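Local atomic coordinates of putative N-acetylmuramoyl-L-alanine amidase (Enterococcus phage phiM1EF22, PDB entry 7D55), a protein that probably binds the enterococcal cell wall as the tetrameric cell-binding domain of a phage endolysin, a putative N-acetylmuramoyl-L-alanine amidase. Residues A[3-8]-A[24-29]; A[33-38]-A[82-87]. One frame throughout, in Å; residues are numbered along the deposited sequence. Where two conformers were deposited one is given.

Interaction 1 of 2, residues A[3-8]-A[24-29]; sequences CLYERP and TVMFCN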
ATOM      1  N   CYS A   3       2.924  -2.901  11.398  1.00  9.39           N
ATOM      2  CA  CYS A   3       3.457  -3.308  12.687  1.00  9.87           C
ATOM      3  C   CYS A   3       4.972  -3.320  12.610  1.00  9.48           C
ATOM      4  O   CYS A   3       5.557  -3.321  11.524  1.00  9.17           O
ATOM      5  CB  CYS A   3       2.920  -4.674  13.134  1.00 12.00           C
ATOM      6  SG  CYS A   3       3.388  -6.080  12.113  1.00 13.48           S
ATOM      7  N   LEU A   4       5.595  -3.280  13.785  1.00  8.96           N
ATOM      8  CA  LEU A   4       7.000  -3.612  13.959  1.00  9.15           C
ATOM      9  C   LEU A   4       7.077  -4.918  14.730  1.00  8.69           C
ATOM     10  O   LEU A   4       6.215  -5.214  15.563  1.00  8.73           O
ATOM     11  CB  LEU A   4       7.723  -2.530  14.762  1.00  8.91           C
ATOM     12  CG  LEU A   4       7.850  -1.174  14.057  1.00  9.99           C
ATOM     13  CD1 LEU A   4       8.145  -0.052  15.057  1.00 10.30           C
ATOM     14  CD2 LEU A   4       8.932  -1.261  12.990  1.00 10.97           C
ATOM     15  N   TYR A   5       8.113  -5.703  14.452  1.00  9.18           N
ATOM     16  CA  TYR A   5       8.310  -6.961  15.162  1.00  9.01           C
ATOM     17  C   TYR A   5       9.785  -7.313  15.094  1.00  8.62           C
ATOM     18  O   TYR A   5      10.560  -6.687  14.369  1.00  9.48           O
ATOM     19  CB  TYR A   5       7.439  -8.094  14.588  1.00  8.83           C
ATOM     20  CG  TYR A   5       7.772  -8.483  13.163  1.00  8.69           C
ATOM     21  CD1 TYR A   5       7.244  -7.780  12.089  1.00  9.33           C
ATOM     22  CD2 TYR A   5       8.605  -9.571  12.894  1.00  8.52           C
ATOM     23  CE1 TYR A   5       7.540  -8.142  10.779  1.00  9.18           C
ATOM     24  CE2 TYR A   5       8.901  -9.948  11.582  1.00  7.79           C
ATOM     25  CZ  TYR A   5       8.369  -9.226  10.535  1.00  8.84           C
ATOM     26  OH  TYR A   5       8.670  -9.582   9.237  1.00  9.75           O
ATOM     27  N   GLU A   6      10.171  -8.328  15.857  1.00  9.68           N
ATOM     28  CA  GLU A   6      11.537  -8.823  15.822  1.00  9.55           C
ATOM     29  C   GLU A   6      11.542 -10.261  15.326  1.00  9.70           C
ATOM     30  O   GLU A   6      10.606 -11.018  15.593  1.00 10.28           O
ATOM     31  CB  GLU A   6      12.157  -8.759  17.216  1.00 11.55           C
ATOM     32  CG  GLU A   6      12.423  -7.334  17.672  1.00 13.91           C
ATOM     33  CD  GLU A   6      12.861  -7.255  19.121  1.00 19.04           C
ATOM     34  OE1 GLU A   6      12.177  -6.593  19.921  1.00 24.80           O
ATOM     35  OE2 GLU A   6      13.885  -7.851  19.466  1.00 19.66           O
ATOM     36  N   ARG A   7      12.606 -10.644  14.619  1.00  9.31           N
ATOM     37  CA  ARG A   7      12.722 -11.997  14.091  1.00  8.57           C
ATOM     38  C   ARG A   7      14.197 -12.347  13.938  1.00  7.95           C
ATOM     39  O   ARG A   7      15.056 -11.449  13.894  1.00  8.70           O
ATOM     40  CB  ARG A   7      11.962 -12.149  12.761  1.00  8.43           C
ATOM     41  CG  ARG A   7      12.458 -11.241  11.652  1.00  9.06           C
ATOM     42  CD  ARG A   7      13.262 -12.023  10.625  1.00 11.25           C
ATOM     43  NE  ARG A   7      12.411 -12.983   9.927  1.00 12.44           N
ATOM     44  CZ  ARG A   7      12.617 -14.298   9.871  1.00 11.97           C
ATOM     45  NH1 ARG A   7      13.677 -14.850  10.462  1.00 11.98           N
ATOM     46  NH2 ARG A   7      11.754 -15.064   9.204  1.00 11.30           N
ATOM     47  N   PRO A   8      14.536 -13.639  13.890  1.00  8.41           N
ATOM     48  CA  PRO A   8      15.954 -14.028  13.879  1.00  8.77           C
ATOM     49  C   PRO A   8      16.664 -13.714  12.568  1.00  8.94           C
ATOM     50  O   PRO A   8      16.077 -13.727  11.478  1.00  9.30           O
ATOM     51  CB  PRO A   8      15.911 -15.542  14.123  1.00  8.68           C
ATOM     52  CG  PRO A   8      14.603 -15.775  14.800  1.00  7.35           C
ATOM     53  CD  PRO A   8      13.658 -14.800  14.149  1.00  7.83           C
ATOM     54  N   THR A  24      16.622  -9.064  14.542  1.00  8.43           N
ATOM     55  CA  THR A  24      16.446  -7.774  13.899  1.00  9.01           C
ATOM     56  C   THR A  24      14.991  -7.338  13.978  1.00  8.53           C
ATOM     57  O   THR A  24      14.066  -8.157  13.970  1.00  9.07           O
ATOM     58  CB  THR A  24      16.874  -7.778  12.430  1.00 10.09           C
ATOM     59  OG1 THR A  24      16.772  -6.444  11.901  1.00 11.27           O
ATOM     60  CG2 THR A  24      15.996  -8.732  11.605  1.00 10.26           C
ATOM     61  N   VAL A  25      14.804  -6.024  14.081  1.00  8.79           N
ATOM     62  CA  VAL A  25      13.485  -5.437  13.925  1.00  8.37           C
ATOM     63  C   VAL A  25      13.117  -5.462  12.451  1.00  9.62           C
ATOM     64  O   VAL A  25      13.986  -5.343  11.576  1.00 10.70           O
ATOM     65  CB  VAL A  25      13.474  -4.011  14.507  1.00  8.69           C
ATOM     66  CG1 VAL A  25      12.115  -3.360  14.331  1.00  8.71           C
ATOM     67  CG2 VAL A  25      13.820  -4.064  15.970  1.00 10.13           C
ATOM     68  N   MET A  26      11.831  -5.654  12.178  1.00  9.67           N
ATOM     69  CA  MET A  26      11.260  -5.599  10.842  1.00  8.45           C
ATOM     70  C   MET A  26      10.025  -4.713  10.886  1.00  7.56           C
ATOM     71  O   MET A  26       9.376  -4.565  11.928  1.00  8.20           O
ATOM     72  CB  MET A  26      10.804  -6.988  10.365  1.00 11.58           C
ATOM     73  CG  MET A  26      11.892  -8.065  10.338  1.00 11.84           C
ATOM     74  SD  MET A  26      13.045  -7.978   8.951  1.00 15.63           S
ATOM     75  CE  MET A  26      11.956  -8.343   7.572  1.00 14.11           C
ATOM     76  N   PHE A  27       9.692  -4.165   9.721  1.00  5.89           N
ATOM     77  CA  PHE A  27       8.557  -3.272   9.534  1.00  6.58           C
ATOM     78  C   PHE A  27       7.651  -3.882   8.475  1.00  8.15           C
ATOM     79  O   PHE A  27       8.099  -4.189   7.367  1.00  9.24           O
ATOM     80  CB  PHE A  27       9.046  -1.898   9.064  1.00  7.71           C
ATOM     81  CG  PHE A  27       7.951  -0.986   8.601  1.00  9.23           C
ATOM     82  CD1 PHE A  27       6.896  -0.670   9.446  1.00 10.09           C
ATOM     83  CD2 PHE A  27       8.006  -0.397   7.343  1.00 11.52           C
ATOM     84  CE1 PHE A  27       5.891   0.187   9.027  1.00 11.60           C
ATOM     85  CE2 PHE A  27       7.011   0.462   6.915  1.00 11.30           C
ATOM     86  CZ  PHE A  27       5.951   0.763   7.766  1.00 12.04           C
ATOM     87  N   CYS A  28       6.382  -4.063   8.815  1.00  8.90           N
ATOM     88  CA  CYS A  28       5.384  -4.554   7.876  1.00  9.24           C
ATOM     89  C   CYS A  28       4.413  -3.427   7.575  1.00  9.50           C
ATOM     90  O   CYS A  28       3.944  -2.752   8.496  1.00  9.06           O
ATOM     91  CB  CYS A  28       4.624  -5.731   8.481  1.00 11.57           C
ATOM     92  SG  CYS A  28       3.332  -6.320   7.390  1.00 15.24           S
ATOM     93  N   ASN A  29       4.117  -3.218   6.291  1.00  9.34           N
ATOM     94  CA  ASN A  29       3.183  -2.177   5.868  1.00  9.69           C
ATOM     95  C   ASN A  29       1.930  -2.755   5.215  1.00 10.38           C
ATOM     96  O   ASN A  29       1.212  -2.035   4.506  1.00 11.89           O
ATOM     97  CB  ASN A  29       3.870  -1.183   4.927  1.00 11.17           C
ATOM     98  CG  ASN A  29       4.470  -1.866   3.710  1.00 10.77           C
ATOM     99  OD1 ASN A  29       4.164  -3.024   3.429  1.00 10.69           O
ATOM    100  ND2 ASN A  29       5.348  -1.163   3.003  1.00 12.29           N
TER
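Tyr5 lays its ring against Met26, whose CB sits 3.3 Å above the ring plane, offset toward the rim, and 3.3 Å from Tyr5 CZ: a CH-pi contact. Tyr5 CG stands between the backbone N and the carbonyl carbon (chi1 64°); the far end of the phenol, CZ and OH, comes nearer strand 24-28 than the start of the side chain does, and Cys28 CB lies at the ring edge. Met26 CG touches Arg7 CG (3.5 Å) as well as the phenol. On the other face of the sheet, Leu4 CD2 lies 4.0 Å from both Val25 CG1 and Phe27 CB, and Glu6 CG rests on Val25 CG2. The backbones of 3-8 and 24-28 run antiparallel. Cys3-Cys28, Tyr5-Met26 and Arg7-Thr24 are hydrogen-bonded pairs, each with two backbone bonds; Met26 N to Tyr5 O is the shortest at 2.7 Å. Leu4-Phe27 and Glu6-Val25 are the non-hydrogen-bonded pairs between them. Helix 71-78 covers the Tyr5 face and helix 39-53 packs on Leu4 and Phe27. Arg7 NH1 donates to Pro8 O at 2.8 Å, in the carbonyl plane on a lone pair. Glu76 accepts from Tyr5 OH and forms salt bridges to Arg7 NH2 and Lys86 NZ; shared by two cations, its charge would probably balance them only in part, with Lys87 NZ also close to Arg7.

Interaction 2 of 2, residues A[33-38]-A[82-87]; sequences CRRVSH and VGITKK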
ATOM      1  N   CYS A  33       7.434  -6.922   4.170  1.00  9.86           N
ATOM      2  CA  CYS A  33       8.164  -6.806   5.423  1.00 10.27           C
ATOM      3  C   CYS A  33       9.599  -6.415   5.097  1.00  9.67           C
ATOM      4  O   CYS A  33      10.231  -7.026   4.226  1.00 11.91           O
ATOM      5  CB  CYS A  33       8.126  -8.125   6.204  1.00 10.96           C
ATOM      6  SG  CYS A  33       6.478  -8.521   6.855  1.00 11.76           S
ATOM      7  N   ARG A  34      10.104  -5.388   5.771  1.00  9.47           N
ATOM      8  CA  ARG A  34      11.416  -4.846   5.462  1.00  9.22           C
ATOM      9  C   ARG A  34      12.214  -4.714   6.745  1.00  9.20           C
ATOM     10  O   ARG A  34      11.663  -4.374   7.797  1.00  9.20           O
ATOM     11  CB  ARG A  34      11.283  -3.470   4.819  1.00 11.14           C
ATOM     12  CG  ARG A  34      12.547  -3.018   4.152  1.00 12.83           C
ATOM     13  CD  ARG A  34      12.368  -1.652   3.495  1.00 11.79           C
ATOM     14  NE  ARG A  34      11.459  -1.667   2.348  1.00 12.58           N
ATOM     15  CZ  ARG A  34      11.819  -1.986   1.101  1.00 14.88           C
ATOM     16  NH1 ARG A  34      13.064  -2.362   0.832  1.00 15.11           N
ATOM     17  NH2 ARG A  34      10.930  -1.945   0.121  1.00 14.80           N
ATOM     18  N   ARG A  35      13.512  -4.980   6.651  1.00 10.86           N
ATOM     19  CA  ARG A  35      14.363  -4.909   7.830  1.00 10.53           C
ATOM     20  C   ARG A  35      14.572  -3.467   8.275  1.00 11.35           C
ATOM     21  O   ARG A  35      14.773  -2.566   7.453  1.00 13.36           O
ATOM     22  CB  ARG A  35      15.716  -5.553   7.564  1.00  9.75           C
ATOM     23  CG  ARG A  35      16.583  -5.581   8.812  1.00 10.99           C
ATOM     24  CD  ARG A  35      17.973  -6.047   8.524  1.00 12.91           C
ATOM     25  NE  ARG A  35      18.768  -6.004   9.742  1.00 13.82           N
ATOM     26  CZ  ARG A  35      20.063  -6.272   9.801  1.00 18.40           C
ATOM     27  NH1 ARG A  35      20.724  -6.607   8.696  1.00 18.54           N
ATOM     28  NH2 ARG A  35      20.693  -6.204  10.964  1.00 20.88           N
ATOM     29  N   VAL A  36      14.530  -3.265   9.593  1.00  9.96           N
ATOM     30  CA  VAL A  36      14.815  -1.991  10.243  1.00 11.09           C
ATOM     31  C   VAL A  36      16.140  -2.175  10.965  1.00 14.63           C
ATOM     32  O   VAL A  36      16.262  -3.059  11.823  1.00 17.32           O
ATOM     33  CB  VAL A  36      13.701  -1.639  11.244  1.00 10.78           C
ATOM     34  CG1 VAL A  36      14.008  -0.341  11.965  1.00 12.36           C
ATOM     35  CG2 VAL A  36      12.347  -1.561  10.540  1.00 11.02           C
ATOM     36  N   SER A  37      17.145  -1.367  10.630  1.00 14.92           N
ATOM     37  CA  SER A  37      18.486  -1.651  11.139  1.00 19.87           C
ATOM     38  C   SER A  37      19.126  -0.487  11.879  1.00 20.12           C
ATOM     39  O   SER A  37      20.324  -0.543  12.176  1.00 23.14           O
ATOM     40  CB  SER A  37      19.411  -2.146  10.026  1.00 23.60           C
ATOM     41  OG  SER A  37      19.544  -1.153   9.033  1.00 27.24           O
ATOM     42  N   HIS A  38      18.367   0.556  12.195  1.00 17.25           N
ATOM     43  CA  HIS A  38      18.900   1.669  12.949  1.00 14.10           C
ATOM     44  C   HIS A  38      17.795   2.163  13.871  1.00 14.16           C
ATOM     45  O   HIS A  38      16.623   2.202  13.468  1.00 12.96           O
ATOM     46  CB  HIS A  38      19.343   2.797  12.013  1.00 13.33           C
ATOM     47  CG  HIS A  38      20.099   3.884  12.706  1.00 14.32           C
ATOM     48  ND1 HIS A  38      19.472   4.910  13.377  1.00 14.34           N
ATOM     49  CD2 HIS A  38      21.430   4.100  12.846  1.00 15.65           C
ATOM     50  CE1 HIS A  38      20.384   5.715  13.895  1.00 15.45           C
ATOM     51  NE2 HIS A  38      21.581   5.245  13.587  1.00 16.12           N
ATOM     52  N   VAL A  82      11.112  -8.014   1.680  0.54 11.22           N
ATOM     53  CA  VAL A  82      11.791  -7.329   0.591  0.54 12.63           C
ATOM     54  C   VAL A  82      13.129  -6.817   1.100  0.54  7.99           C
ATOM     55  O   VAL A  82      13.319  -6.591   2.298  0.54 12.83           O
ATOM     56  CB  VAL A  82      10.958  -6.168   0.005  0.54 13.24           C
ATOM     57  CG1 VAL A  82       9.748  -6.708  -0.737  0.54 42.79           C
ATOM     58  CG2 VAL A  82      10.537  -5.212   1.101  0.54  8.62           C
ATOM     59  N   GLY A  83      14.063  -6.649   0.173  1.00 12.72           N
ATOM     60  CA  GLY A  83      15.325  -5.999   0.464  1.00 13.96           C
ATOM     61  C   GLY A  83      16.320  -6.812   1.259  1.00 14.95           C
ATOM     62  O   GLY A  83      17.360  -6.269   1.649  1.00 16.00           O
ATOM     63  N   ILE A  84      16.040  -8.089   1.516  1.00 15.78           N
ATOM     64  CA  ILE A  84      16.928  -8.938   2.306  1.00 16.30           C
ATOM     65  C   ILE A  84      16.642 -10.374   1.892  1.00 18.65           C
ATOM     66  O   ILE A  84      15.537 -10.692   1.452  1.00 19.68           O
ATOM     67  CB  ILE A  84      16.698  -8.695   3.822  1.00 17.57           C
ATOM     68  CG1 ILE A  84      17.669  -9.492   4.698  1.00 18.10           C
ATOM     69  CG2 ILE A  84      15.285  -9.041   4.219  1.00 17.14           C
ATOM     70  CD1 ILE A  84      17.573  -9.120   6.160  1.00 19.05           C
ATOM     71  N   THR A  85      17.652 -11.235   1.992  1.00 19.33           N
ATOM     72  CA  THR A  85      17.462 -12.632   1.623  1.00 21.98           C
ATOM     73  C   THR A  85      16.994 -13.449   2.827  1.00 21.14           C
ATOM     74  O   THR A  85      17.306 -13.141   3.984  1.00 19.11           O
ATOM     75  CB  THR A  85      18.737 -13.242   1.026  1.00 24.65           C
ATOM     76  OG1 THR A  85      19.683 -13.482   2.067  1.00 28.00           O
ATOM     77  CG2 THR A  85      19.364 -12.308   0.003  1.00 24.25           C
ATOM     78  N   LYS A  86      16.234 -14.503   2.541  1.00 22.79           N
ATOM     79  CA  LYS A  86      15.616 -15.306   3.583  1.00 23.30           C
ATOM     80  C   LYS A  86      15.630 -16.774   3.186  1.00 25.73           C
ATOM     81  O   LYS A  86      15.364 -17.114   2.027  1.00 24.22           O
ATOM     82  CB  LYS A  86      14.176 -14.845   3.801  1.00 22.51           C
ATOM     83  CG  LYS A  86      13.371 -15.716   4.742  1.00 22.95           C
ATOM     84  CD  LYS A  86      11.983 -15.126   4.905  1.00 22.39           C
ATOM     85  CE  LYS A  86      11.048 -16.084   5.591  1.00 22.26           C
ATOM     86  NZ  LYS A  86       9.671 -15.532   5.626  1.00 20.87           N
ATOM     87  N   LYS A  87      15.962 -17.628   4.160  1.00 29.30           N
ATOM     88  CA  LYS A  87      15.912 -19.099   4.081  1.00 33.81           C
ATOM     89  C   LYS A  87      14.971 -19.682   3.038  1.00 37.84           C
ATOM     90  O   LYS A  87      14.420 -20.769   3.241  1.00 39.66           O
ATOM     91  CB  LYS A  87      15.482 -19.671   5.433  1.00 34.57           C
ATOM     92  CG  LYS A  87      14.105 -19.191   5.886  1.00 35.05           C
ATOM     93  CD  LYS A  87      13.994 -19.143   7.402  1.00 35.15           C
ATOM     94  CE  LYS A  87      12.792 -18.328   7.866  1.00 34.39           C
ATOM     95  NZ  LYS A  87      12.906 -17.894   9.304  1.00 31.39           N
TER
HETATM   96  O   HOH W   1      14.911  -5.546   4.226  1.00 16.11           O
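Val82 N donates to Cys33 O at 2.9 Å, and a water carries the next step, accepting from Arg35 N at 2.9 Å and donating to Val82 O at 2.7 Å. Above this backbone link, in the conformer given for Val82, one of two, CG2 lies 3.4 Å above the guanidinium plane of Arg34, over its centre. The arginine chain leaves the strand with CG anti to the backbone N and stays extended to CD; chi3 (-68°) turns NE, chi4 (-85°) then places CZ, and the flat group lies with one face against the methyl. Val78 of the second subunit also packs on Arg34. Strand 81-82 is a short outermost strand of the mixed sheet, parallel to strand 33-36 but loosely paired with it, and the chain then departs into the C-terminal tail. Gly83 makes the turn with positive phi (74°). Beyond it Ile84 CD1 meets Arg35 CD at 3.9 Å, the two side chains crossing at about a right angle. Arg35 is extended from CG to NE, and its NE donates to Thr24 OG1 on strand 22-28; Ser37 CB lies over one face of its guanidinium, toward the rim.

How the interactions relate
The centres of interactions 1 and 2 lie about 9 Å apart in one mixed sheet, and the two follow in series along the chain. Strands 3-9, 22-28, 33-36 and 81-82 are successive neighbours there, so interaction 1 is the antiparallel pairing near the centre of the chain and interaction 2 the short parallel addition at the surface. Strands 22-28 and 33-36 join them through probable backbone hydrogen bonds, Phe27 N to Arg34 O at 2.8 Å and Val25 O to Val36 N at 2.9 Å. Helices 39-53 and 71-78 lie in the chain between 33-38 and 82-87. Both contacts also touch the second subunit, and interaction 1 the third, so the sheet lies at subunit interfaces of the tetramer.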